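Local coordinates for protein possible prolidase (Bifidobacterium longum NCC2705, PDB 2P9B) that probably acts as an amidohydrolase-family hydrolase on non-peptide carbon-nitrogen bonds, with prolidase activity suggested but not established, at residues K118-T123 with V351-T356; T144-I149 with G198-K203; G156-A161 with S400-V405. All blocks are in the same frame, centred on the assembly; numbering follows the deposited sequence.

Interaction 1 of 3, residues K118-T123 with V351-T356; sequences KHNATT and VPQYAT
Helix 113-126, which offers N120 and T123 to the turn carrying Q353 and Y354, holds one carbonyl oxygen twice: K118 O accepts T122 N at 2.9 Å from one face of its plane and T122 OG1 at 2.8 Å from the other. Across the contact no hydrogen bond forms; instead two amides stack. The planes of N120 and Q353 lie 25° apart, with Q353 NE2 3.6 Å from N120 CG and Q353 CG 3.6 Å from N120 OD1. The Q353 chain is bent at its second torsion (chi2 -76°), which folds the amide back over that of N120. Both amides are tied down by other partners: L80 O takes N120 ND2, H79 O takes Q353 NE2, and T346 OG1 pairs with Q353 OE1. In this TIM-barrel amidohydrolase the type I turn from P352 to A355 precedes helix 356-367, and the Q353 side chain comes close to, but makes no contact with, residues that may form a vacant metal site. Beside the amides, the methyl T123 CG2 comes within 3.8 Å of Q353 CB and 3.9 Å of Y354 CB, reaching the edge of the Y354 ring near its plane. That tyrosine's hydroxyl is engaged by D442 and by F438 N.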
ATOM      1  N   LYS A 118       5.233  -2.680  15.984  1.00 15.52           N
ATOM      2  CA  LYS A 118       4.018  -2.026  16.444  1.00 16.15           C
ATOM      3  C   LYS A 118       4.175  -0.513  16.288  1.00 14.99           C
ATOM      4  O   LYS A 118       3.236   0.175  15.893  1.00 14.47           O
ATOM      5  CB  LYS A 118       3.717  -2.380  17.908  1.00 18.30           C
ATOM      6  CG  LYS A 118       2.380  -1.813  18.388  1.00 21.85           C
ATOM      7  CD  LYS A 118       1.949  -2.348  19.757  1.00 26.60           C
ATOM      8  CE  LYS A 118       2.785  -1.776  20.891  1.00 28.91           C
ATOM      9  NZ  LYS A 118       2.264  -2.212  22.224  1.00 31.89           N
ATOM     10  N   HIS A 119       5.366   0.000  16.590  1.00 15.11           N
ATOM     11  CA  HIS A 119       5.627   1.430  16.472  1.00 15.92           C
ATOM     12  C   HIS A 119       5.441   1.907  15.038  1.00 14.39           C
ATOM     13  O   HIS A 119       4.778   2.914  14.791  1.00 13.20           O
ATOM     14  CB  HIS A 119       7.057   1.770  16.905  1.00 18.53           C
ATOM     15  CG  HIS A 119       7.437   3.195  16.646  1.00 21.32           C
ATOM     16  ND1 HIS A 119       6.897   4.247  17.354  1.00 25.26           N
ATOM     17  CD2 HIS A 119       8.266   3.746  15.728  1.00 24.31           C
ATOM     18  CE1 HIS A 119       7.375   5.385  16.883  1.00 25.37           C
ATOM     19  NE2 HIS A 119       8.210   5.109  15.896  1.00 24.86           N
ATOM     20  N   ASN A 120       6.033   1.180  14.097  1.00 12.98           N
ATOM     21  CA  ASN A 120       5.930   1.561  12.698  1.00 12.58           C
ATOM     22  C   ASN A 120       4.509   1.438  12.163  1.00 11.66           C
ATOM     23  O   ASN A 120       4.071   2.271  11.368  1.00 12.31           O
ATOM     24  CB  ASN A 120       6.912   0.747  11.848  1.00 13.13           C
ATOM     25  CG  ASN A 120       8.356   1.167  12.073  1.00 14.28           C
ATOM     26  OD1 ASN A 120       8.663   2.361  12.125  1.00 16.38           O
ATOM     27  ND2 ASN A 120       9.250   0.194  12.199  1.00 14.41           N
ATOM     28  N   ALA A 121       3.789   0.411  12.597  1.00 10.63           N
ATOM     29  CA  ALA A 121       2.407   0.239  12.156  1.00 10.88           C
ATOM     30  C   ALA A 121       1.591   1.408  12.706  1.00 10.98           C
ATOM     31  O   ALA A 121       0.673   1.905  12.052  1.00 11.06           O
ATOM     32  CB  ALA A 121       1.841  -1.091  12.671  1.00 11.47           C
ATOM     33  N   THR A 122       1.928   1.849  13.915  1.00 10.99           N
ATOM     34  CA  THR A 122       1.222   2.964  14.527  1.00 10.94           C
ATOM     35  C   THR A 122       1.514   4.267  13.787  1.00 11.00           C
ATOM     36  O   THR A 122       0.631   5.111  13.630  1.00 12.59           O
ATOM     37  CB  THR A 122       1.591   3.113  16.016  1.00 11.39           C
ATOM     38  OG1 THR A 122       1.181   1.936  16.721  1.00 14.67           O
ATOM     39  CG2 THR A 122       0.892   4.325  16.625  1.00 12.67           C
ATOM     40  N   THR A 123       2.750   4.431  13.331  1.00 10.90           N
ATOM     41  CA  THR A 123       3.128   5.629  12.583  1.00 11.28           C
ATOM     42  C   THR A 123       2.304   5.693  11.295  1.00 11.08           C
ATOM     43  O   THR A 123       1.766   6.740  10.945  1.00 12.22           O
ATOM     44  CB  THR A 123       4.627   5.611  12.237  1.00 10.33           C
ATOM     45  OG1 THR A 123       5.387   5.724  13.444  1.00 13.74           O
ATOM     46  CG2 THR A 123       4.984   6.762  11.309  1.00 10.57           C
ATOM     47  N   VAL A 351      12.343   6.499   2.481  1.00 15.83           N
ATOM     48  CA  VAL A 351      10.896   6.322   2.335  1.00 15.06           C
ATOM     49  C   VAL A 351      10.300   6.267   3.738  1.00 13.28           C
ATOM     50  O   VAL A 351      10.185   5.203   4.342  1.00 13.49           O
ATOM     51  CB  VAL A 351      10.528   5.025   1.591  1.00 15.22           C
ATOM     52  CG1 VAL A 351       9.020   4.991   1.338  1.00 14.68           C
ATOM     53  CG2 VAL A 351      11.294   4.929   0.276  1.00 15.76           C
ATOM     54  N   PRO A 352       9.913   7.428   4.276  1.00 13.06           N
ATOM     55  CA  PRO A 352       9.334   7.495   5.618  1.00 12.77           C
ATOM     56  C   PRO A 352       8.066   6.666   5.760  1.00 12.46           C
ATOM     57  O   PRO A 352       7.286   6.543   4.814  1.00 13.79           O
ATOM     58  CB  PRO A 352       9.067   8.985   5.798  1.00 14.24           C
ATOM     59  CG  PRO A 352      10.155   9.622   4.978  1.00 13.73           C
ATOM     60  CD  PRO A 352      10.124   8.781   3.729  1.00 13.21           C
ATOM     61  N   GLN A 353       7.870   6.109   6.948  1.00 11.83           N
ATOM     62  CA  GLN A 353       6.689   5.298   7.235  1.00 11.38           C
ATOM     63  C   GLN A 353       5.433   6.160   7.140  1.00 12.72           C
ATOM     64  O   GLN A 353       4.346   5.660   6.864  1.00 13.32           O
ATOM     65  CB  GLN A 353       6.772   4.715   8.652  1.00 11.25           C
ATOM     66  CG  GLN A 353       7.910   3.720   8.876  1.00 11.09           C
ATOM     67  CD  GLN A 353       7.630   2.357   8.270  1.00 11.17           C
ATOM     68  OE1 GLN A 353       6.586   2.141   7.647  1.00 13.95           O
ATOM     69  NE2 GLN A 353       8.565   1.425   8.455  1.00 11.31           N
ATOM     70  N   TYR A 354       5.594   7.460   7.362  1.00 11.65           N
ATOM     71  CA  TYR A 354       4.466   8.382   7.340  1.00 11.42           C
ATOM     72  C   TYR A 354       4.262   9.140   6.029  1.00 11.18           C
ATOM     73  O   TYR A 354       3.393  10.009   5.951  1.00 12.98           O
ATOM     74  CB  TYR A 354       4.625   9.395   8.476  1.00 12.30           C
ATOM     75  CG  TYR A 354       5.958  10.124   8.444  1.00 12.83           C
ATOM     76  CD1 TYR A 354       6.223  11.103   7.481  1.00 13.09           C
ATOM     77  CD2 TYR A 354       6.964   9.810   9.354  1.00 13.72           C
ATOM     78  CE1 TYR A 354       7.460  11.750   7.428  1.00 14.96           C
ATOM     79  CE2 TYR A 354       8.203  10.449   9.310  1.00 13.47           C
ATOM     80  CZ  TYR A 354       8.445  11.415   8.345  1.00 15.43           C
ATOM     81  OH  TYR A 354       9.677  12.035   8.287  1.00 16.73           O
ATOM     82  N   ALA A 355       5.039   8.808   5.002  1.00 10.68           N
ATOM     83  CA  ALA A 355       4.952   9.532   3.739  1.00 10.36           C
ATOM     84  C   ALA A 355       4.126   8.901   2.624  1.00  9.91           C
ATOM     85  O   ALA A 355       4.385   9.142   1.452  1.00 12.12           O
ATOM     86  CB  ALA A 355       6.370   9.831   3.229  1.00  9.82           C
ATOM     87  N   THR A 356       3.114   8.116   2.973  1.00  9.78           N
ATOM     88  CA  THR A 356       2.296   7.504   1.932  1.00 10.41           C
ATOM     89  C   THR A 356       1.731   8.563   0.974  1.00 10.90           C
ATOM     90  O   THR A 356       1.688   8.351  -0.236  1.00 10.54           O
ATOM     91  CB  THR A 356       1.125   6.700   2.547  1.00 10.64           C
ATOM     92  OG1 THR A 356       1.648   5.596   3.289  1.00 12.55           O
ATOM     93  CG2 THR A 356       0.194   6.172   1.454  1.00 10.10           C
TER

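Interaction 2 of 3, residues T144-I149 with G198-K203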
ATOM      1  N   THR A 144       1.787 -11.895  14.151  1.00 13.82           N
ATOM      2  CA  THR A 144       1.418 -11.762  15.549  1.00 13.67           C
ATOM      3  C   THR A 144       0.703 -10.441  15.807  1.00 13.91           C
ATOM      4  O   THR A 144      -0.356 -10.418  16.437  1.00 14.86           O
ATOM      5  CB  THR A 144       2.664 -11.861  16.437  1.00 15.33           C
ATOM      6  OG1 THR A 144       3.252 -13.154  16.261  1.00 17.12           O
ATOM      7  CG2 THR A 144       2.305 -11.662  17.897  1.00 17.37           C
ATOM      8  N   LEU A 145       1.283  -9.350  15.315  1.00 13.31           N
ATOM      9  CA  LEU A 145       0.705  -8.018  15.487  1.00 12.01           C
ATOM     10  C   LEU A 145      -0.676  -7.934  14.838  1.00 12.02           C
ATOM     11  O   LEU A 145      -1.628  -7.425  15.431  1.00 12.91           O
ATOM     12  CB  LEU A 145       1.633  -6.960  14.879  1.00 12.32           C
ATOM     13  CG  LEU A 145       1.131  -5.511  14.912  1.00 12.12           C
ATOM     14  CD1 LEU A 145       0.951  -5.062  16.349  1.00 13.92           C
ATOM     15  CD2 LEU A 145       2.130  -4.606  14.188  1.00 12.70           C
ATOM     16  N   ARG A 146      -0.781  -8.437  13.613  1.00 11.41           N
ATOM     17  CA  ARG A 146      -2.049  -8.435  12.898  1.00 11.57           C
ATOM     18  C   ARG A 146      -3.125  -9.149  13.713  1.00 12.05           C
ATOM     19  O   ARG A 146      -4.253  -8.670  13.828  1.00 13.66           O
ATOM     20  CB  ARG A 146      -1.897  -9.143  11.550  1.00 11.72           C
ATOM     21  CG  ARG A 146      -3.197  -9.298  10.772  1.00 11.47           C
ATOM     22  CD  ARG A 146      -3.072 -10.425   9.758  1.00 13.46           C
ATOM     23  NE  ARG A 146      -3.066 -11.730  10.425  1.00 12.12           N
ATOM     24  CZ  ARG A 146      -2.573 -12.846   9.897  1.00 12.32           C
ATOM     25  NH1 ARG A 146      -2.025 -12.834   8.686  1.00 12.21           N
ATOM     26  NH2 ARG A 146      -2.644 -13.982  10.576  1.00 12.86           N
ATOM     27  N   ASP A 147      -2.773 -10.303  14.275  1.00 12.81           N
ATOM     28  CA  ASP A 147      -3.732 -11.065  15.060  1.00 14.60           C
ATOM     29  C   ASP A 147      -4.189 -10.323  16.314  1.00 14.66           C
ATOM     30  O   ASP A 147      -5.352 -10.425  16.706  1.00 16.48           O
ATOM     31  CB  ASP A 147      -3.159 -12.439  15.435  1.00 15.77           C
ATOM     32  CG  ASP A 147      -3.054 -13.378  14.240  1.00 18.04           C
ATOM     33  OD1 ASP A 147      -3.678 -13.086  13.197  1.00 18.26           O
ATOM     34  OD2 ASP A 147      -2.360 -14.415  14.347  1.00 18.91           O
ATOM     35  N   GLN A 148      -3.289  -9.568  16.938  1.00 16.44           N
ATOM     36  CA  GLN A 148      -3.652  -8.821  18.139  1.00 17.11           C
ATOM     37  C   GLN A 148      -4.598  -7.682  17.773  1.00 16.74           C
ATOM     38  O   GLN A 148      -5.558  -7.404  18.490  1.00 17.75           O
ATOM     39  CB  GLN A 148      -2.404  -8.274  18.829  1.00 19.73           C
ATOM     40  CG  GLN A 148      -1.430  -9.361  19.256  1.00 23.70           C
ATOM     41  CD  GLN A 148      -0.152  -8.802  19.836  1.00 27.88           C
ATOM     42  OE1 GLN A 148       0.461  -7.904  19.263  1.00 28.53           O
ATOM     43  NE2 GLN A 148       0.265  -9.340  20.975  1.00 31.86           N
ATOM     44  N   ILE A 149      -4.318  -7.022  16.653  1.00 15.50           N
ATOM     45  CA  ILE A 149      -5.164  -5.932  16.181  1.00 15.79           C
ATOM     46  C   ILE A 149      -6.547  -6.484  15.815  1.00 17.61           C
ATOM     47  O   ILE A 149      -7.576  -5.917  16.197  1.00 17.82           O
ATOM     48  CB  ILE A 149      -4.533  -5.244  14.938  1.00 15.18           C
ATOM     49  CG1 ILE A 149      -3.247  -4.523  15.354  1.00 13.95           C
ATOM     50  CG2 ILE A 149      -5.540  -4.282  14.290  1.00 14.49           C
ATOM     51  CD1 ILE A 149      -2.439  -3.936  14.200  1.00 12.28           C
ATOM     52  N   GLY A 198       0.626 -18.599   9.054  1.00 13.32           N
ATOM     53  CA  GLY A 198      -0.463 -17.639   9.146  1.00 12.73           C
ATOM     54  C   GLY A 198      -0.439 -16.376   8.300  1.00 12.33           C
ATOM     55  O   GLY A 198      -1.252 -15.478   8.523  1.00 14.57           O
ATOM     56  N   VAL A 199       0.462 -16.283   7.330  1.00 12.91           N
ATOM     57  CA  VAL A 199       0.495 -15.071   6.513  1.00 12.01           C
ATOM     58  C   VAL A 199      -0.776 -14.930   5.677  1.00 11.82           C
ATOM     59  O   VAL A 199      -1.468 -15.917   5.418  1.00 13.58           O
ATOM     60  CB  VAL A 199       1.714 -15.058   5.555  1.00  9.97           C
ATOM     61  CG1 VAL A 199       2.991 -15.316   6.335  1.00 12.38           C
ATOM     62  CG2 VAL A 199       1.536 -16.091   4.446  1.00 12.33           C
ATOM     63  N   ASN A 200      -1.105 -13.699   5.293  1.00 11.44           N
ATOM     64  CA  ASN A 200      -2.257 -13.477   4.427  1.00 12.34           C
ATOM     65  C   ASN A 200      -1.838 -12.594   3.252  1.00 11.60           C
ATOM     66  O   ASN A 200      -2.616 -11.807   2.720  1.00 13.89           O
ATOM     67  CB  ASN A 200      -3.470 -12.917   5.200  1.00 13.64           C
ATOM     68  CG  ASN A 200      -3.224 -11.568   5.830  1.00 12.69           C
ATOM     69  OD1 ASN A 200      -2.143 -11.288   6.344  1.00 13.72           O
ATOM     70  ND2 ASN A 200      -4.257 -10.725   5.828  1.00 15.47           N
ATOM     71  N   ALA A 201      -0.578 -12.775   2.859  1.00 11.17           N
ATOM     72  CA  ALA A 201       0.044 -12.101   1.722  1.00 11.04           C
ATOM     73  C   ALA A 201       1.371 -12.818   1.456  1.00 11.56           C
ATOM     74  O   ALA A 201       1.948 -13.413   2.364  1.00 11.36           O
ATOM     75  CB  ALA A 201       0.292 -10.616   2.033  1.00 11.40           C
ATOM     76  N   ILE A 202       1.828 -12.798   0.207  1.00 11.30           N
ATOM     77  CA  ILE A 202       3.101 -13.422  -0.152  1.00 11.52           C
ATOM     78  C   ILE A 202       3.901 -12.436  -0.995  1.00 11.32           C
ATOM     79  O   ILE A 202       3.334 -11.727  -1.830  1.00 13.95           O
ATOM     80  CB  ILE A 202       2.900 -14.715  -0.980  1.00 12.31           C
ATOM     81  CG1 ILE A 202       2.290 -15.817  -0.108  1.00 13.51           C
ATOM     82  CG2 ILE A 202       4.238 -15.189  -1.539  1.00 11.50           C
ATOM     83  CD1 ILE A 202       3.199 -16.301   1.015  1.00 14.51           C
ATOM     84  N   LYS A 203       5.210 -12.389  -0.766  1.00 11.93           N
ATOM     85  CA  LYS A 203       6.097 -11.514  -1.525  1.00 12.98           C
ATOM     86  C   LYS A 203       7.239 -12.332  -2.125  1.00 12.58           C
ATOM     87  O   LYS A 203       7.917 -13.080  -1.418  1.00 13.90           O
ATOM     88  CB  LYS A 203       6.687 -10.424  -0.625  1.00 14.71           C
ATOM     89  CG  LYS A 203       7.767  -9.581  -1.291  1.00 18.21           C
ATOM     90  CD  LYS A 203       7.224  -8.852  -2.515  1.00 19.87           C
ATOM     91  CE  LYS A 203       8.193  -7.771  -2.972  1.00 23.30           C
ATOM     92  NZ  LYS A 203       7.536  -6.817  -3.902  1.00 24.47           N
TER
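The guanidinium of R146 is met at its edge by D147 OD1, G198 O and N200 OD1, so that its nitrogens work outward, close to the group's own plane. The amide of N200 stands nearly perpendicular to it, the two planes 89° apart. End-on, NH1 and NH2 converge on a single carbonyl: R146 NH1 lies 2.8 Å and R146 NH2 2.9 Å from G198 O, which sits almost exactly in the guanidinium plane, the NH1 bond being the straighter at 148°. The second hydrogen of NH1 goes to N200 OD1, also 2.8 Å from R146 NH1, but here the donor hovers well above the carbonyl plane and uses no lone pair. On the remaining side of the group, NE and NH2 grip its chain neighbour D147 side-on, R146 NH2 lying 3.0 Å from D147 OD1 in a salt bridge; with both flanks held, rotation of the guanidinium is restrained. The bend at its third torsion (chi3 72°) turns the group to meet these partners.

G198 ends helix 184-196 in a Schellman motif; at its backbone angles a CB would jam against the carbonyl oxygen of the preceding residue, which by itself calls for glycine. A CB there would also point toward R146. The arginine, from helix 141-150 of the TIM barrel, reaches the carboxyl end of another helix, where its positive charge would probably be favoured. N200 belongs to the connection leading into strand 202-205. Its OD1 has a second and stronger donor, A161 N, just past strand 158-160, while its ND2 makes a weak bond to I159 O. The aliphatic part of R146 also joins in, since R146 CD lies 3.6 Å from N200 OD1, and its side chain rests on I159.

Interaction 3 of 3, residues G156-A161 with S400-V405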
ATOM      1  N   GLY A 156      -4.507  -0.437  15.799  1.00 15.52           N
ATOM      2  CA  GLY A 156      -3.617  -0.434  14.661  1.00 12.31           C
ATOM      3  C   GLY A 156      -4.358  -0.575  13.353  1.00 11.72           C
ATOM      4  O   GLY A 156      -5.575  -0.764  13.338  1.00 13.21           O
ATOM      5  N   PRO A 157      -3.642  -0.487  12.228  1.00 11.89           N
ATOM      6  CA  PRO A 157      -4.256  -0.611  10.906  1.00 11.41           C
ATOM      7  C   PRO A 157      -4.580  -2.061  10.573  1.00 11.64           C
ATOM      8  O   PRO A 157      -4.102  -2.987  11.234  1.00 11.56           O
ATOM      9  CB  PRO A 157      -3.181  -0.050   9.986  1.00 11.69           C
ATOM     10  CG  PRO A 157      -1.911  -0.538  10.654  1.00 12.62           C
ATOM     11  CD  PRO A 157      -2.191  -0.233  12.117  1.00 12.46           C
ATOM     12  N   ARG A 158      -5.404  -2.244   9.550  1.00 10.36           N
ATOM     13  CA  ARG A 158      -5.754  -3.576   9.075  1.00 10.17           C
ATOM     14  C   ARG A 158      -4.483  -4.009   8.349  1.00 11.63           C
ATOM     15  O   ARG A 158      -3.979  -3.274   7.499  1.00 12.52           O
ATOM     16  CB  ARG A 158      -6.930  -3.480   8.100  1.00 10.62           C
ATOM     17  CG  ARG A 158      -7.311  -4.790   7.440  1.00 11.04           C
ATOM     18  CD  ARG A 158      -8.525  -4.613   6.533  1.00 14.26           C
ATOM     19  NE  ARG A 158      -9.724  -4.214   7.275  1.00 13.83           N
ATOM     20  CZ  ARG A 158     -10.135  -2.959   7.428  1.00 14.43           C
ATOM     21  NH1 ARG A 158      -9.452  -1.956   6.889  1.00 12.94           N
ATOM     22  NH2 ARG A 158     -11.241  -2.705   8.116  1.00 15.14           N
ATOM     23  N   ILE A 159      -3.962  -5.187   8.683  1.00 10.56           N
ATOM     24  CA  ILE A 159      -2.716  -5.650   8.088  1.00 10.66           C
ATOM     25  C   ILE A 159      -2.739  -6.951   7.294  1.00  9.94           C
ATOM     26  O   ILE A 159      -3.299  -7.956   7.738  1.00 12.48           O
ATOM     27  CB  ILE A 159      -1.618  -5.837   9.186  1.00 10.10           C
ATOM     28  CG1 ILE A 159      -1.365  -4.520   9.920  1.00 10.15           C
ATOM     29  CG2 ILE A 159      -0.322  -6.355   8.558  1.00 13.22           C
ATOM     30  CD1 ILE A 159      -0.391  -4.663  11.095  1.00 12.58           C
ATOM     31  N   LEU A 160      -2.153  -6.910   6.099  1.00 10.67           N
ATOM     32  CA  LEU A 160      -1.986  -8.115   5.297  1.00 10.08           C
ATOM     33  C   LEU A 160      -0.496  -8.370   5.496  1.00 11.68           C
ATOM     34  O   LEU A 160       0.338  -7.622   4.986  1.00 11.69           O
ATOM     35  CB  LEU A 160      -2.285  -7.876   3.821  1.00 11.34           C
ATOM     36  CG  LEU A 160      -3.745  -8.036   3.398  1.00 12.14           C
ATOM     37  CD1 LEU A 160      -4.573  -6.866   3.906  1.00 15.74           C
ATOM     38  CD2 LEU A 160      -3.804  -8.123   1.883  1.00 13.96           C
ATOM     39  N   ALA A 161      -0.173  -9.406   6.263  1.00 10.65           N
ATOM     40  CA  ALA A 161       1.215  -9.749   6.569  1.00 10.85           C
ATOM     41  C   ALA A 161       1.758 -10.814   5.626  1.00 10.15           C
ATOM     42  O   ALA A 161       1.137 -11.850   5.425  1.00 11.67           O
ATOM     43  CB  ALA A 161       1.320 -10.236   8.017  1.00 10.19           C
ATOM     44  N   SER A 400     -16.313  -0.992   6.980  1.00 11.74           N
ATOM     45  CA  SER A 400     -15.559  -0.620   8.175  1.00 11.67           C
ATOM     46  C   SER A 400     -15.403   0.895   8.244  1.00 11.36           C
ATOM     47  O   SER A 400     -15.153   1.547   7.235  1.00 12.75           O
ATOM     48  CB  SER A 400     -14.177  -1.283   8.131  1.00 11.70           C
ATOM     49  OG  SER A 400     -13.509  -1.181   9.376  1.00 14.00           O
ATOM     50  N   ALA A 401     -15.544   1.454   9.436  1.00 10.62           N
ATOM     51  CA  ALA A 401     -15.412   2.894   9.594  1.00 11.12           C
ATOM     52  C   ALA A 401     -13.945   3.328   9.601  1.00 11.68           C
ATOM     53  O   ALA A 401     -13.406   3.710  10.637  1.00 12.32           O
ATOM     54  CB  ALA A 401     -16.110   3.350  10.878  1.00 11.75           C
ATOM     55  N   ASP A 402     -13.306   3.257   8.435  1.00 11.69           N
ATOM     56  CA  ASP A 402     -11.916   3.674   8.289  1.00 11.47           C
ATOM     57  C   ASP A 402     -12.005   5.069   7.687  1.00 11.80           C
ATOM     58  O   ASP A 402     -12.164   5.224   6.467  1.00 13.21           O
ATOM     59  CB  ASP A 402     -11.166   2.727   7.341  1.00 10.87           C
ATOM     60  CG  ASP A 402     -10.896   1.357   7.965  1.00 11.93           C
ATOM     61  OD1 ASP A 402     -10.441   1.314   9.129  1.00 14.84           O
ATOM     62  OD2 ASP A 402     -11.125   0.331   7.288  1.00 12.45           O
ATOM     63  N   LEU A 403     -11.921   6.085   8.543  1.00 12.33           N
ATOM     64  CA  LEU A 403     -12.055   7.467   8.091  1.00 11.38           C
ATOM     65  C   LEU A 403     -10.814   8.310   8.286  1.00 12.10           C
ATOM     66  O   LEU A 403     -10.116   8.190   9.289  1.00 12.02           O
ATOM     67  CB  LEU A 403     -13.204   8.153   8.837  1.00 13.61           C
ATOM     68  CG  LEU A 403     -14.467   7.348   9.158  1.00 17.93           C
ATOM     69  CD1 LEU A 403     -15.508   8.276   9.794  1.00 17.70           C
ATOM     70  CD2 LEU A 403     -15.023   6.714   7.911  1.00 19.30           C
ATOM     71  N   LEU A 404     -10.555   9.181   7.323  1.00 10.55           N
ATOM     72  CA  LEU A 404      -9.419  10.077   7.414  1.00  9.95           C
ATOM     73  C   LEU A 404      -9.987  11.489   7.331  1.00 10.56           C
ATOM     74  O   LEU A 404     -10.564  11.884   6.312  1.00 11.53           O
ATOM     75  CB  LEU A 404      -8.435   9.822   6.271  1.00 10.00           C
ATOM     76  CG  LEU A 404      -7.306  10.846   6.107  1.00 10.94           C
ATOM     77  CD1 LEU A 404      -6.534  11.003   7.411  1.00 10.97           C
ATOM     78  CD2 LEU A 404      -6.385  10.389   4.974  1.00 11.59           C
ATOM     79  N   VAL A 405      -9.851  12.230   8.424  1.00 10.88           N
ATOM     80  CA  VAL A 405     -10.361  13.598   8.490  1.00 11.38           C
ATOM     81  C   VAL A 405      -9.223  14.575   8.225  1.00 11.86           C
ATOM     82  O   VAL A 405      -8.180  14.522   8.880  1.00 12.63           O
ATOM     83  CB  VAL A 405     -10.989  13.875   9.869  1.00 10.97           C
ATOM     84  CG1 VAL A 405     -11.663  15.238   9.871  1.00 11.33           C
ATOM     85  CG2 VAL A 405     -12.003  12.776  10.200  1.00 12.19           C
TER
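R158 and D402 form a buried salt bridge in which two nitrogens converge on one oxygen. R158 NH1 is 2.9 Å from D402 OD2, the straighter of the two bonds at 153°, and R158 NH2 is 3.1 Å from the same D402 OD2. The NH2 hydrogen arrives on the syn lone pair of OD2, whereas NH1 comes to the syn side from well out of the carboxylate plane. Both bonds leave the arginine nearly within its own plane, yet guanidinium and carboxylate are turned 78° against each other, so this is a grip on a single atom and not a flat two-by-two pairing.

Second partners fix both groups. T392 OG1 bonds to OD2 and A426 N to D402 OD1, while R158 NH1 also bonds to T131 OG1; a long, weak ion pair joins R158 NE to E391. Next to the bridge, S400 OG lies 3.0 Å from R158 NH2 and S400 CB only slightly farther off, at 3.3 Å. S400 and D402 face the arginine from the two ends of an inverse gamma turn centred on A401, in which D402 N reaches S400 O at 2.8 Å. The arginine runs out extended until its third torsion (chi3 -63°) bends the guanidinium across to them. A leucine in place of R158 would probably leave the buried carboxylate of D402 without its positive mate.

Further out, D402 packs on T130 of strand 129-134, I159 faces helix 141-150, and L403 and L404 lie on strand 68-78. The bridge thus spans from a barrel strand to the approach of strand 403-406, which runs antiparallel to strand 68-78, a junction in keeping with the amidohydrolase fold, where a TIM barrel is joined to a smaller β domain built from both ends of the chain.

Following the chain from the N terminus, helix 113-126 opens interaction 1, helix 141-150 opens interaction 2 and strand 158-160 opens interaction 3. Interaction 2 closes first, at 198-203, and is nested within the larger loop that interaction 1 closes at 351-356. Interaction 3 begins inside both loops and closes beyond them at 400-405, so it crosses each. The three meet in space: A121 and K118 pack on L145, A121 O lies against the ring of P157, and V199 packs against A161. Neighbouring barrel helices and strands are thereby tied to the turn before helix 356-367, to the entry into strand 202-205 and to the late strand 403-406.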